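Local structure of ubiquitin-activating enzyme E1-like (Saccharomyces cerevisiae, 3ONH) at residues K32-P36 / R86-L91. The protein is the UBA2 subunit of the SUMO E1 enzyme, which activates SMT3 with ATP, and is represented here by its ubiquitin-fold domain, the part that meets the E2 Ubc9. Residues are numbered along the deposited sequence.
Sequences KYSYP and RKAIEL
Segment 32-36 starts in the last turn of helix 22-33 and continues as a loop. Segment 86-91 lies on strand 84-95, which is interrupted at K87 and A88 and resumes at I89-L91. S34 turns the chain with positive phi (67/49); Y35 and P36 are then extended. The backbones come closest at Y35 and R86, with CA atoms 5.8 Å apart. R86, Y35 and Y33 bury the most surface. R86 points toward the turn and bends back (chi1 t, chi2 p, chi3 p). R86 NE donates a hydrogen bond to S34 O (2.8 Å), and R86 NH1 hydrogen-bonds V111 O. R86 CG sits over one face of the Y35 ring, a CH-pi contact 3.6 Å from the centroid. Y35 (chi1 m) reaches along 86-89. Y35 OH makes a weak hydrogen bond to K87 O (2.7 Å) and lies 3.0 Å from I89 CG2. Y33 (chi1 m) takes I89 CD1 over one ring face, 4.2 Å from the centroid. Y33 OH is hydrogen-bonded to P107 O. The turn packs on the sheet of the ubiquitin (beta-grasp) fold. Strand 84-95 runs between strands 6-12 and 73-78, where F76 meets the Y35 ring, and helix 22-33 lies across that sheet, its I29 touching L91.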
loop_
_atom_site.group_PDB
_atom_site.type_symbol
_atom_site.label_atom_id
_atom_site.label_comp_id
_atom_site.label_asym_id
_atom_site.label_seq_id
_atom_site.Cartn_x
_atom_site.Cartn_y
_atom_site.Cartn_z
ATOM N N LYS A 32 -9.483 -3.770 0.794
ATOM C CA LYS A 32 -9.276 -4.476 2.054
ATOM C C LYS A 32 -9.599 -3.614 3.273
ATOM O O LYS A 32 -10.220 -4.096 4.221
ATOM C CB LYS A 32 -7.848 -5.032 2.133
ATOM C CG LYS A 32 -7.428 -5.552 3.500
ATOM C CD LYS A 32 -7.958 -6.944 3.785
ATOM C CE LYS A 32 -7.377 -7.497 5.086
ATOM N NZ LYS A 32 -7.832 -8.880 5.371
ATOM N N TYR A 33 -9.197 -2.344 3.248
ATOM C CA TYR A 33 -9.384 -1.474 4.412
ATOM C C TYR A 33 -10.443 -0.387 4.216
ATOM O O TYR A 33 -10.603 0.481 5.067
ATOM C CB TYR A 33 -8.056 -0.848 4.854
ATOM C CG TYR A 33 -6.957 -1.855 5.065
ATOM C CD1 TYR A 33 -6.951 -2.684 6.177
ATOM C CD2 TYR A 33 -5.924 -1.982 4.148
ATOM C CE1 TYR A 33 -5.947 -3.617 6.361
ATOM C CE2 TYR A 33 -4.916 -2.902 4.333
ATOM C CZ TYR A 33 -4.932 -3.716 5.439
ATOM O OH TYR A 33 -3.931 -4.637 5.612
ATOM N N SER A 34 -11.151 -0.431 3.093
ATOM C CA SER A 34 -12.277 0.467 2.838
ATOM C C SER A 34 -11.875 1.923 2.691
ATOM O O SER A 34 -12.457 2.805 3.321
ATOM C CB SER A 34 -13.338 0.318 3.925
ATOM O OG SER A 34 -13.701 -1.046 4.045
ATOM N N TYR A 35 -10.865 2.171 1.870
ATOM C CA TYR A 35 -10.543 3.529 1.466
ATOM C C TYR A 35 -11.449 3.888 0.297
ATOM O O TYR A 35 -12.072 3.012 -0.292
ATOM C CB TYR A 35 -9.073 3.650 1.064
ATOM C CG TYR A 35 -8.121 3.626 2.231
ATOM C CD1 TYR A 35 -7.805 4.789 2.921
ATOM C CD2 TYR A 35 -7.520 2.445 2.630
ATOM C CE1 TYR A 35 -6.937 4.775 3.986
ATOM C CE2 TYR A 35 -6.645 2.420 3.695
ATOM C CZ TYR A 35 -6.364 3.586 4.370
ATOM O OH TYR A 35 -5.496 3.560 5.435
ATOM N N PRO A 36 -11.537 5.184 -0.031
ATOM C CA PRO A 36 -12.342 5.634 -1.170
ATOM C C PRO A 36 -11.578 5.469 -2.478
ATOM O O PRO A 36 -10.520 4.850 -2.494
ATOM C CB PRO A 36 -12.545 7.122 -0.890
ATOM C CG PRO A 36 -12.044 7.350 0.510
ATOM C CD PRO A 36 -11.019 6.313 0.752
ATOM N N ARG A 86 -10.866 7.913 5.925
ATOM C CA ARG A 86 -10.382 6.634 6.411
ATOM C C ARG A 86 -8.979 6.881 6.963
ATOM O O ARG A 86 -8.127 7.425 6.272
ATOM C CB ARG A 86 -10.345 5.605 5.277
ATOM C CG ARG A 86 -9.890 4.217 5.697
ATOM C CD ARG A 86 -10.872 3.567 6.655
ATOM N NE ARG A 86 -12.194 3.447 6.059
ATOM C CZ ARG A 86 -13.252 2.970 6.699
ATOM N NH1 ARG A 86 -13.133 2.572 7.954
ATOM N NH2 ARG A 86 -14.424 2.897 6.087
ATOM N N LYS A 87 -8.746 6.505 8.214
ATOM C CA LYS A 87 -7.443 6.710 8.833
ATOM C C LYS A 87 -6.322 6.119 7.979
ATOM O O LYS A 87 -6.452 5.023 7.455
ATOM C CB LYS A 87 -7.426 6.091 10.228
ATOM C CG LYS A 87 -6.175 6.395 11.034
ATOM C CD LYS A 87 -6.378 6.000 12.487
ATOM C CE LYS A 87 -5.115 6.155 13.307
ATOM N NZ LYS A 87 -5.298 5.567 14.657
ATOM N N ALA A 88 -5.221 6.852 7.848
ATOM C CA ALA A 88 -4.101 6.398 7.030
ATOM C C ALA A 88 -3.463 5.170 7.651
ATOM O O ALA A 88 -3.579 4.946 8.850
ATOM C CB ALA A 88 -3.067 7.512 6.867
ATOM N N ILE A 89 -2.790 4.368 6.834
ATOM C CA ILE A 89 -2.134 3.184 7.345
ATOM C C ILE A 89 -0.707 3.103 6.817
ATOM O O ILE A 89 -0.452 3.398 5.655
ATOM C CB ILE A 89 -2.930 1.925 6.981
ATOM C CG1 ILE A 89 -2.287 0.684 7.600
ATOM C CG2 ILE A 89 -3.034 1.775 5.472
ATOM C CD1 ILE A 89 -3.074 -0.592 7.379
ATOM N N GLU A 90 0.222 2.735 7.692
ATOM C CA GLU A 90 1.603 2.513 7.303
ATOM C C GLU A 90 1.839 1.027 7.252
ATOM O O GLU A 90 1.747 0.344 8.270
ATOM C CB GLU A 90 2.573 3.143 8.300
ATOM C CG GLU A 90 2.794 4.634 8.103
ATOM C CD GLU A 90 4.124 5.112 8.679
ATOM O OE1 GLU A 90 5.011 4.263 8.899
ATOM O OE2 GLU A 90 4.285 6.330 8.909
ATOM N N LEU A 91 2.134 0.527 6.061
ATOM C CA LEU A 91 2.355 -0.896 5.861
ATOM C C LEU A 91 3.826 -1.219 5.605
ATOM O O LEU A 91 4.440 -0.713 4.663
ATOM C CB LEU A 91 1.482 -1.421 4.716
ATOM C CG LEU A 91 -0.028 -1.376 4.962
ATOM C CD1 LEU A 91 -0.787 -1.522 3.678
ATOM C CD2 LEU A 91 -0.429 -2.453 5.940
#